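Diaminopimelate decarboxylase (Aquifex aeolicus, PDB 2P3E) probably catalyses the pyridoxal 5'-phosphate-dependent decarboxylation of meso-diaminopimelate to L-lysine, the last step of lysine biosynthesis by the diaminopimelate route. Local coordinates at residues 24-27 and 28-32; 41-44 and 45-49; 130-133 and 134-137; 309-312 and 313-317. One frame throughout, in Å; residues are numbered along the deposited sequence.

Contact 1 (24-27 and 28-32); sequences SLKE and LAQTF
S24 and L28 are joined across the first turn of the helix 25-32, which S24 opens as N-cap. The cap is a side-chain bond. S24 OG accepts from E27 N at 3.1 Å, nearly straight at 172°. Backbone bonds of the alpha-helical i to i+4 kind follow: L28 N to S24 O, A29 N to L25 O and Q30 N to K26 O. Apolar contact is light here. L25 CD2 meets L28 CD1 at 4.0 Å, and L25 packs further on I290 and I292 of strand 289-301. Alkyl-to-amide contact comes from K26 and Q30. K26 is fully extended, with CG anti to the backbone N (chi1 -177°), and its CE lies 3.3 Å from Q30 NE2. The ammonium goes elsewhere, to a salt bridge with E332. Between E27 and Q30 the flat ends stand nearly at right angles, carboxylate and amide planes 79° apart. L25 and A29, on the buried side, face strand 289-301; E27, Q30 and T31 are exposed. T31 bonds back to its own helix. E27 O takes both T31 N and T31 OG1, each at 2.8 Å, from opposite faces of the carbonyl plane.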
loop_
_atom_site.group_PDB
_atom_site.type_symbol
_atom_site.label_atom_id
_atom_site.label_comp_id
_atom_site.label_asym_id
_atom_site.label_seq_id
_atom_site.Cartn_x
_atom_site.Cartn_y
_atom_site.Cartn_z
ATOM N N SER B 24 16.758 -23.351 -8.661
ATOM C CA SER B 24 15.830 -23.123 -9.767
ATOM C C SER B 24 14.640 -22.309 -9.251
ATOM O O SER B 24 14.033 -22.674 -8.256
ATOM C CB SER B 24 15.340 -24.477 -10.293
ATOM O OG SER B 24 14.148 -24.342 -11.020
ATOM N N LEU B 25 14.313 -21.217 -9.938
ATOM C CA LEU B 25 13.125 -20.436 -9.610
ATOM C C LEU B 25 11.838 -21.196 -9.869
ATOM O O LEU B 25 10.861 -21.025 -9.152
ATOM C CB LEU B 25 13.132 -19.086 -10.349
ATOM C CG LEU B 25 14.169 -18.190 -9.643
ATOM C CD1 LEU B 25 14.492 -17.043 -10.493
ATOM C CD2 LEU B 25 13.714 -17.724 -8.231
ATOM N N LYS B 26 11.831 -22.044 -10.895
ATOM C CA LYS B 26 10.650 -22.877 -11.135
ATOM C C LYS B 26 10.383 -23.851 -9.982
ATOM O O LYS B 26 9.240 -24.000 -9.546
ATOM C CB LYS B 26 10.736 -23.608 -12.480
ATOM C CG LYS B 26 9.489 -24.427 -12.791
ATOM C CD LYS B 26 9.515 -24.926 -14.231
ATOM C CE LYS B 26 8.217 -25.619 -14.584
ATOM N NZ LYS B 26 8.345 -26.355 -15.894
ATOM N N GLU B 27 11.429 -24.501 -9.473
ATOM C CA GLU B 27 11.252 -25.361 -8.307
ATOM C C GLU B 27 10.759 -24.593 -7.075
ATOM O O GLU B 27 9.875 -25.056 -6.369
ATOM C CB GLU B 27 12.523 -26.135 -7.956
ATOM C CG GLU B 27 12.263 -27.289 -6.932
ATOM C CD GLU B 27 11.351 -28.425 -7.482
ATOM O OE1 GLU B 27 11.541 -28.893 -8.635
ATOM O OE2 GLU B 27 10.435 -28.855 -6.752
ATOM N N LEU B 28 11.348 -23.428 -6.820
ATOM C CA LEU B 28 10.895 -22.601 -5.700
ATOM C C LEU B 28 9.418 -22.220 -5.836
ATOM O O LEU B 28 8.675 -22.290 -4.863
ATOM C CB LEU B 28 11.762 -21.336 -5.551
ATOM C CG LEU B 28 13.180 -21.579 -5.033
ATOM C CD1 LEU B 28 13.968 -20.309 -5.192
ATOM C CD2 LEU B 28 13.163 -22.034 -3.568
ATOM N N ALA B 29 9.014 -21.828 -7.045
ATOM C CA ALA B 29 7.625 -21.487 -7.343
ATOM C C ALA B 29 6.660 -22.668 -7.149
ATOM O O ALA B 29 5.599 -22.514 -6.546
ATOM C CB ALA B 29 7.525 -20.944 -8.751
ATOM N N GLN B 30 7.046 -23.847 -7.636
ATOM C CA GLN B 30 6.252 -25.068 -7.458
ATOM C C GLN B 30 6.227 -25.523 -6.005
ATOM O O GLN B 30 5.214 -26.025 -5.525
ATOM C CB GLN B 30 6.793 -26.204 -8.350
ATOM C CG GLN B 30 6.666 -25.956 -9.844
ATOM C CD GLN B 30 7.398 -27.025 -10.683
ATOM O OE1 GLN B 30 8.335 -27.688 -10.214
ATOM N NE2 GLN B 30 6.972 -27.185 -11.919
ATOM N N THR B 31 7.337 -25.337 -5.301
ATOM C CA THR B 31 7.443 -25.742 -3.888
ATOM C C THR B 31 6.712 -24.796 -2.929
ATOM O O THR B 31 5.954 -25.241 -2.064
ATOM C CB THR B 31 8.923 -25.857 -3.466
ATOM O OG1 THR B 31 9.538 -26.891 -4.246
ATOM C CG2 THR B 31 9.073 -26.205 -1.996
ATOM N N PHE B 32 6.957 -23.492 -3.074
ATOM C CA PHE B 32 6.478 -22.510 -2.090
ATOM C C PHE B 32 5.248 -21.710 -2.536
ATOM O O PHE B 32 4.666 -20.954 -1.749
ATOM C CB PHE B 32 7.628 -21.569 -1.686
ATOM C CG PHE B 32 8.727 -22.260 -0.924
ATOM C CD1 PHE B 32 8.528 -22.665 0.404
ATOM C CD2 PHE B 32 9.955 -22.534 -1.535
ATOM C CE1 PHE B 32 9.542 -23.326 1.107
ATOM C CE2 PHE B 32 10.957 -23.184 -0.838
ATOM C CZ PHE B 32 10.754 -23.582 0.480
#

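Contact 2 (41-44 and 45-49); sequences SNFI and KERFE
F43 and R47 lie side by side on one flank of the helix 41-54, one turn apart and pointing the same way. This helix leads into strand 59-63 of the TIM-barrel, pyridoxal-binding domain, and packs on helices 70-78 and 282-285. The ring of F43 and the guanidinium of R47 are only 16° from parallel, but the closest meeting is made by the aliphatic part of the arginine. R47 CG sits over one face of the ring, 3.8 Å from its centroid, a CH-pi contact. R47 CD follows it, 3.6 Å from F43 CZ. Bends at chi2 (-64°) and chi3 (-75°) fold the chain along the ring. The guanidinium then reaches E255 in a salt bridge and S283 O through NE. With an alanine here, one face of F43 is likely to lose the alkyl chain over it, and E255 its partner R47. K45 runs the other way, extended past S41, with its CE 3.6 Å from S41 OG. That hydroxyl bonds to E397, which also forms a long, weak ion pair with K45 NZ. E46 runs extended past the carbonyl of N42, its CG 3.2 Å from N42 O. Backbone i to i+4 bonds join the turns; R47 N meets F43 O at 2.9 Å.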
loop_
_atom_site.group_PDB
_atom_site.type_symbol
_atom_site.label_atom_id
_atom_site.label_comp_id
_atom_site.label_asym_id
_atom_site.label_seq_id
_atom_site.Cartn_x
_atom_site.Cartn_y
_atom_site.Cartn_z
ATOM N N SER B 41 21.151 -14.370 -0.490
ATOM C CA SER B 41 21.929 -14.104 0.702
ATOM C C SER B 41 23.292 -13.489 0.363
ATOM O O SER B 41 23.698 -12.479 0.966
ATOM C CB SER B 41 22.109 -15.401 1.506
ATOM O OG SER B 41 22.780 -15.154 2.718
ATOM N N ASN B 42 23.992 -14.086 -0.605
ATOM C CA ASN B 42 25.342 -13.633 -0.933
ATOM C C ASN B 42 25.366 -12.283 -1.625
ATOM O O ASN B 42 26.337 -11.541 -1.482
ATOM C CB ASN B 42 26.124 -14.684 -1.732
ATOM C CG ASN B 42 26.680 -15.770 -0.841
ATOM O OD1 ASN B 42 27.494 -15.499 0.044
ATOM N ND2 ASN B 42 26.199 -17.006 -1.030
ATOM N N PHE B 43 24.310 -11.966 -2.378
ATOM C CA PHE B 43 24.188 -10.610 -2.932
ATOM C C PHE B 43 24.122 -9.558 -1.830
ATOM O O PHE B 43 24.843 -8.545 -1.889
ATOM C CB PHE B 43 22.982 -10.468 -3.874
ATOM C CG PHE B 43 22.922 -9.134 -4.596
ATOM C CD1 PHE B 43 23.551 -8.966 -5.831
ATOM C CD2 PHE B 43 22.255 -8.040 -4.032
ATOM C CE1 PHE B 43 23.504 -7.743 -6.498
ATOM C CE2 PHE B 43 22.185 -6.812 -4.705
ATOM C CZ PHE B 43 22.818 -6.671 -5.943
ATOM N N ILE B 44 23.251 -9.780 -0.843
ATOM C CA ILE B 44 23.089 -8.851 0.283
ATOM C C ILE B 44 24.426 -8.633 1.004
ATOM O O ILE B 44 24.843 -7.483 1.226
ATOM C CB ILE B 44 22.004 -9.330 1.278
ATOM C CG1 ILE B 44 20.615 -9.344 0.610
ATOM C CG2 ILE B 44 21.956 -8.424 2.503
ATOM C CD1 ILE B 44 19.557 -10.127 1.383
ATOM N N LYS B 45 25.084 -9.740 1.372
ATOM C CA LYS B 45 26.363 -9.702 2.089
ATOM C C LYS B 45 27.421 -8.941 1.296
ATOM O O LYS B 45 28.157 -8.138 1.870
ATOM C CB LYS B 45 26.874 -11.126 2.423
ATOM C CG LYS B 45 26.024 -11.923 3.423
ATOM C CD LYS B 45 26.430 -13.415 3.438
ATOM C CE LYS B 45 25.716 -14.199 4.542
ATOM N NZ LYS B 45 26.342 -15.553 4.710
ATOM N N GLU B 46 27.493 -9.196 -0.008
ATOM C CA GLU B 46 28.505 -8.580 -0.873
ATOM C C GLU B 46 28.272 -7.089 -1.127
ATOM O O GLU B 46 29.237 -6.325 -1.222
ATOM C CB GLU B 46 28.634 -9.316 -2.207
ATOM C CG GLU B 46 29.351 -10.652 -2.067
ATOM C CD GLU B 46 29.112 -11.589 -3.232
ATOM O OE1 GLU B 46 28.712 -11.128 -4.321
ATOM O OE2 GLU B 46 29.336 -12.805 -3.043
ATOM N N ARG B 47 27.004 -6.678 -1.244
ATOM C CA ARG B 47 26.695 -5.235 -1.306
ATOM C C ARG B 47 27.103 -4.512 -0.026
ATOM O O ARG B 47 27.646 -3.398 -0.082
ATOM C CB ARG B 47 25.205 -4.974 -1.587
ATOM C CG ARG B 47 24.706 -5.577 -2.896
ATOM C CD ARG B 47 25.370 -4.979 -4.128
ATOM N NE ARG B 47 24.823 -3.647 -4.376
ATOM C CZ ARG B 47 24.826 -3.026 -5.552
ATOM N NH1 ARG B 47 25.371 -3.607 -6.631
ATOM N NH2 ARG B 47 24.285 -1.813 -5.645
ATOM N N PHE B 48 26.803 -5.120 1.122
ATOM C CA PHE B 48 27.195 -4.542 2.396
ATOM C C PHE B 48 28.717 -4.441 2.509
ATOM O O PHE B 48 29.246 -3.413 2.959
ATOM C CB PHE B 48 26.638 -5.315 3.602
ATOM C CG PHE B 48 27.065 -4.737 4.930
ATOM C CD1 PHE B 48 26.418 -3.631 5.460
ATOM C CD2 PHE B 48 28.137 -5.292 5.640
ATOM C CE1 PHE B 48 26.821 -3.073 6.685
ATOM C CE2 PHE B 48 28.538 -4.750 6.878
ATOM C CZ PHE B 48 27.891 -3.632 7.388
ATOM N N GLU B 49 29.399 -5.525 2.120
ATOM C CA GLU B 49 30.852 -5.584 2.200
ATOM C C GLU B 49 31.514 -4.587 1.249
ATOM O O GLU B 49 32.600 -4.077 1.534
ATOM C CB GLU B 49 31.367 -7.014 1.946
ATOM C CG GLU B 49 31.060 -8.021 3.068
ATOM C CD GLU B 49 31.523 -7.566 4.438
ATOM O OE1 GLU B 49 32.604 -6.940 4.541
ATOM O OE2 GLU B 49 30.807 -7.843 5.425
#

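Contact 3 (130-133 and 134-137); sequences ESRQ and ELDV
E130 and S131 lead out of strand 126-129 and meet E134 where the helix 132-145 starts. S131 is still extended, and the chain turns helical at R132. L135 N bonds to S131 O, D136 N to R132 O, and V137 N to Q133 O at 2.9 Å. S131 is the N-cap. Its OG accepts from E134 N at 3.2 Å, and is placed there by a chi1 of 63°, between the backbone N and the carbonyl carbon. The E134 side chain reaches back past the cap. Its extended chain carries OE1 to E130 N at 2.9 Å, and the N-H arrives from above the carboxylate plane, 50° out of it. E134 OE2 makes a salt bridge with K111. The E130 carboxylate turns away to G177 N and R154. L135 CB rests 3.2 Å from R132 O, and its end packs on I151 and I153, tying the helix to the next strand of this beta-alpha-beta unit of the barrel. Q133 OE1 bonds to L298 N of the second subunit. Two buried carboxylates lie near each other without touching; each has a basic partner and a backbone N-H, which would probably favour the charged form.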
loop_
_atom_site.group_PDB
_atom_site.type_symbol
_atom_site.label_atom_id
_atom_site.label_comp_id
_atom_site.label_asym_id
_atom_site.label_seq_id
_atom_site.Cartn_x
_atom_site.Cartn_y
_atom_site.Cartn_z
ATOM N N GLU B 130 14.372 16.673 12.888
ATOM C CA GLU B 130 13.626 17.203 11.758
ATOM C C GLU B 130 12.904 18.527 12.048
ATOM O O GLU B 130 12.433 19.179 11.115
ATOM C CB GLU B 130 12.614 16.147 11.288
ATOM C CG GLU B 130 13.250 14.909 10.656
ATOM C CD GLU B 130 13.809 15.149 9.254
ATOM O OE1 GLU B 130 13.622 16.254 8.686
ATOM O OE2 GLU B 130 14.430 14.212 8.721
ATOM N N SER B 131 12.816 18.926 13.327
ATOM C CA SER B 131 12.221 20.218 13.678
ATOM C C SER B 131 12.698 20.756 15.028
ATOM O O SER B 131 13.210 20.019 15.871
ATOM C CB SER B 131 10.679 20.142 13.677
ATOM O OG SER B 131 10.249 19.232 14.674
ATOM N N ARG B 132 12.506 22.053 15.224
ATOM C CA ARG B 132 12.813 22.685 16.499
ATOM C C ARG B 132 11.876 22.226 17.625
ATOM O O ARG B 132 12.294 22.093 18.775
ATOM C CB ARG B 132 12.718 24.197 16.363
ATOM C CG ARG B 132 13.248 24.927 17.591
ATOM C CD ARG B 132 13.376 26.414 17.341
ATOM N NE ARG B 132 14.506 26.734 16.463
ATOM C CZ ARG B 132 15.075 27.934 16.397
ATOM N NH1 ARG B 132 14.630 28.924 17.165
ATOM N NH2 ARG B 132 16.096 28.142 15.577
ATOM N N GLN B 133 10.600 22.013 17.302
ATOM C CA GLN B 133 9.665 21.496 18.289
ATOM C C GLN B 133 10.099 20.103 18.773
ATOM O O GLN B 133 10.023 19.800 19.971
ATOM C CB GLN B 133 8.237 21.502 17.739
ATOM C CG GLN B 133 7.195 21.197 18.793
ATOM C CD GLN B 133 5.783 21.486 18.339
ATOM O OE1 GLN B 133 5.495 21.547 17.139
ATOM N NE2 GLN B 133 4.887 21.680 19.308
ATOM N N GLU B 134 10.599 19.288 17.842
ATOM C CA GLU B 134 11.188 17.989 18.154
ATOM C C GLU B 134 12.366 18.111 19.126
ATOM O O GLU B 134 12.505 17.284 20.008
ATOM C CB GLU B 134 11.602 17.232 16.875
ATOM C CG GLU B 134 12.220 15.842 17.136
ATOM C CD GLU B 134 12.763 15.158 15.882
ATOM O OE1 GLU B 134 12.382 15.568 14.762
ATOM O OE2 GLU B 134 13.595 14.221 16.018
ATOM N N LEU B 135 13.210 19.129 18.954
ATOM C CA LEU B 135 14.261 19.423 19.941
ATOM C C LEU B 135 13.693 19.584 21.375
ATOM O O LEU B 135 14.197 18.978 22.307
ATOM C CB LEU B 135 15.066 20.665 19.531
ATOM C CG LEU B 135 15.945 20.577 18.265
ATOM C CD1 LEU B 135 16.434 21.962 17.841
ATOM C CD2 LEU B 135 17.112 19.663 18.503
ATOM N N ASP B 136 12.645 20.392 21.509
ATOM C CA ASP B 136 11.979 20.673 22.785
ATOM C C ASP B 136 11.359 19.409 23.384
ATOM O O ASP B 136 11.517 19.122 24.588
ATOM C CB ASP B 136 10.885 21.725 22.564
ATOM C CG ASP B 136 11.445 23.103 22.296
ATOM O OD1 ASP B 136 12.541 23.404 22.791
ATOM O OD2 ASP B 136 10.785 23.895 21.588
ATOM N N VAL B 137 10.668 18.653 22.526
ATOM C CA VAL B 137 10.041 17.381 22.899
ATOM C C VAL B 137 11.061 16.351 23.359
ATOM O O VAL B 137 10.901 15.765 24.441
ATOM C CB VAL B 137 9.167 16.807 21.746
ATOM C CG1 VAL B 137 8.683 15.389 22.088
ATOM C CG2 VAL B 137 7.992 17.725 21.457
#

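Contact 4 (309-312 and 313-317); sequences VDAG and MNDLI
G312 O is gripped by two backbone N-H groups. D315 N lies 2.8 Å from G312 O, and L316 N 2.9 Å from that oxygen. The two come differently: L316 N is in the carbonyl plane, whereas D315 N stands above it, 52° out. D315 also reaches back with its side chain. Its OD2 accepts from G312 N at 3.1 Å, using the anti lone pair, so both polar backbone atoms of G312 are held. A chi1 of -62°, which sets CG beside D315's own backbone N, turns the carboxylate back over the chain. The 309-317 loop joins strand 304-309 of the beta domain to the helix 318-322. Its M313 and N314 form a type I beta turn, closed by the D315 N bond and continued by L316 N, just before R318, which probably binds substrate. The side chain of M313 lies about 4 Å from that of E349, which probably binds substrate too. Water 1 donates to D310 O at 2.6 Å and to D315 OD2 at 3.1 Å. Replacing D315 by a leucine would probably leave G312 N without its carboxylate acceptor and the water with D310 O alone of its two acceptors here.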
loop_
_atom_site.group_PDB
_atom_site.type_symbol
_atom_site.label_atom_id
_atom_site.label_comp_id
_atom_site.label_asym_id
_atom_site.label_seq_id
_atom_site.Cartn_x
_atom_site.Cartn_y
_atom_site.Cartn_z
ATOM N N VAL B 309 -1.359 -12.008 -14.306
ATOM C CA VAL B 309 -0.567 -12.817 -13.371
ATOM C C VAL B 309 -1.153 -12.772 -11.966
ATOM O O VAL B 309 -2.122 -12.032 -11.733
ATOM C CB VAL B 309 0.945 -12.387 -13.374
ATOM C CG1 VAL B 309 1.562 -12.631 -14.762
ATOM C CG2 VAL B 309 1.118 -10.907 -12.940
ATOM N N ASP B 310 -0.573 -13.540 -11.035
ATOM C CA ASP B 310 -1.154 -13.627 -9.684
ATOM C C ASP B 310 -0.585 -12.616 -8.690
ATOM O O ASP B 310 -1.043 -12.525 -7.550
ATOM C CB ASP B 310 -1.144 -15.075 -9.133
ATOM C CG ASP B 310 0.265 -15.678 -8.986
ATOM O OD1 ASP B 310 1.296 -15.009 -9.223
ATOM O OD2 ASP B 310 0.329 -16.869 -8.608
ATOM N N ALA B 311 0.403 -11.848 -9.127
ATOM C CA ALA B 311 0.982 -10.788 -8.308
ATOM C C ALA B 311 0.535 -9.458 -8.842
ATOM O O ALA B 311 0.489 -9.241 -10.064
ATOM C CB ALA B 311 2.517 -10.855 -8.299
ATOM N N GLY B 312 0.212 -8.547 -7.941
ATOM C CA GLY B 312 -0.235 -7.219 -8.360
ATOM C C GLY B 312 0.334 -6.106 -7.511
ATOM O O GLY B 312 1.349 -6.276 -6.801
ATOM N N MET B 313 -0.325 -4.949 -7.583
ATOM C CA MET B 313 0.122 -3.769 -6.855
ATOM C C MET B 313 0.119 -4.002 -5.339
ATOM O O MET B 313 0.782 -3.271 -4.590
ATOM C CB MET B 313 -0.734 -2.554 -7.230
ATOM C CG MET B 313 -2.184 -2.640 -6.751
ATOM S SD MET B 313 -3.176 -1.244 -7.343
ATOM C CE MET B 313 -2.439 0.155 -6.457
ATOM N N ASN B 314 -0.655 -4.992 -4.908
ATOM C CA ASN B 314 -0.680 -5.440 -3.516
ATOM C C ASN B 314 0.634 -6.073 -3.088
ATOM O O ASN B 314 0.949 -6.083 -1.893
ATOM C CB ASN B 314 -1.808 -6.466 -3.306
ATOM C CG ASN B 314 -1.652 -7.710 -4.192
ATOM O OD1 ASN B 314 -1.599 -7.631 -5.429
ATOM N ND2 ASN B 314 -1.597 -8.867 -3.557
ATOM N N ASP B 315 1.372 -6.616 -4.060
ATOM C CA ASP B 315 2.664 -7.295 -3.816
ATOM C C ASP B 315 3.842 -6.378 -4.104
ATOM O O ASP B 315 4.811 -6.342 -3.340
ATOM C CB ASP B 315 2.781 -8.559 -4.681
ATOM C CG ASP B 315 1.703 -9.593 -4.358
ATOM O OD1 ASP B 315 1.705 -10.145 -3.228
ATOM O OD2 ASP B 315 0.857 -9.856 -5.240
ATOM N N LEU B 316 3.753 -5.640 -5.217
ATOM C CA LEU B 316 4.805 -4.712 -5.631
ATOM C C LEU B 316 4.118 -3.503 -6.206
ATOM O O LEU B 316 3.508 -3.573 -7.282
ATOM C CB LEU B 316 5.733 -5.348 -6.690
ATOM C CG LEU B 316 6.852 -4.470 -7.295
ATOM C CD1 LEU B 316 7.800 -3.901 -6.243
ATOM C CD2 LEU B 316 7.650 -5.242 -8.361
ATOM N N ILE B 317 4.195 -2.398 -5.474
ATOM C CA ILE B 317 3.378 -1.229 -5.798
ATOM C C ILE B 317 4.081 -0.230 -6.729
ATOM O O ILE B 317 3.446 0.670 -7.262
ATOM C CB ILE B 317 2.916 -0.528 -4.488
ATOM C CG1 ILE B 317 1.619 0.277 -4.720
ATOM C CG2 ILE B 317 4.072 0.301 -3.879
ATOM C CD1 ILE B 317 0.935 0.730 -3.378
HETATM O O HOH W 1 -1.621 -11.752 -5.183
#

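In the fold
All four contacts are local, within one helix or loop. Contacts 1 and 3 both start a helix with a serine N-cap, yet their centres are about 50 Å apart, on opposite sides of the chain's centre. Contact 1 is partly exposed and lies on the beta domain. Contact 3 is buried on the outer helix layer of the barrel, against the second subunit. Contact 2 is also at the start of its helix, but an aromatic and an arginine carry its side-chain contact. Contact 4, fully buried, has no regular helix; backbone bonds to one carbonyl, a carboxylate and a water hold it. Contacts 1 and 4 share neighbours in strands 289-301 and 368-371, with nearest atoms about 8 Å apart.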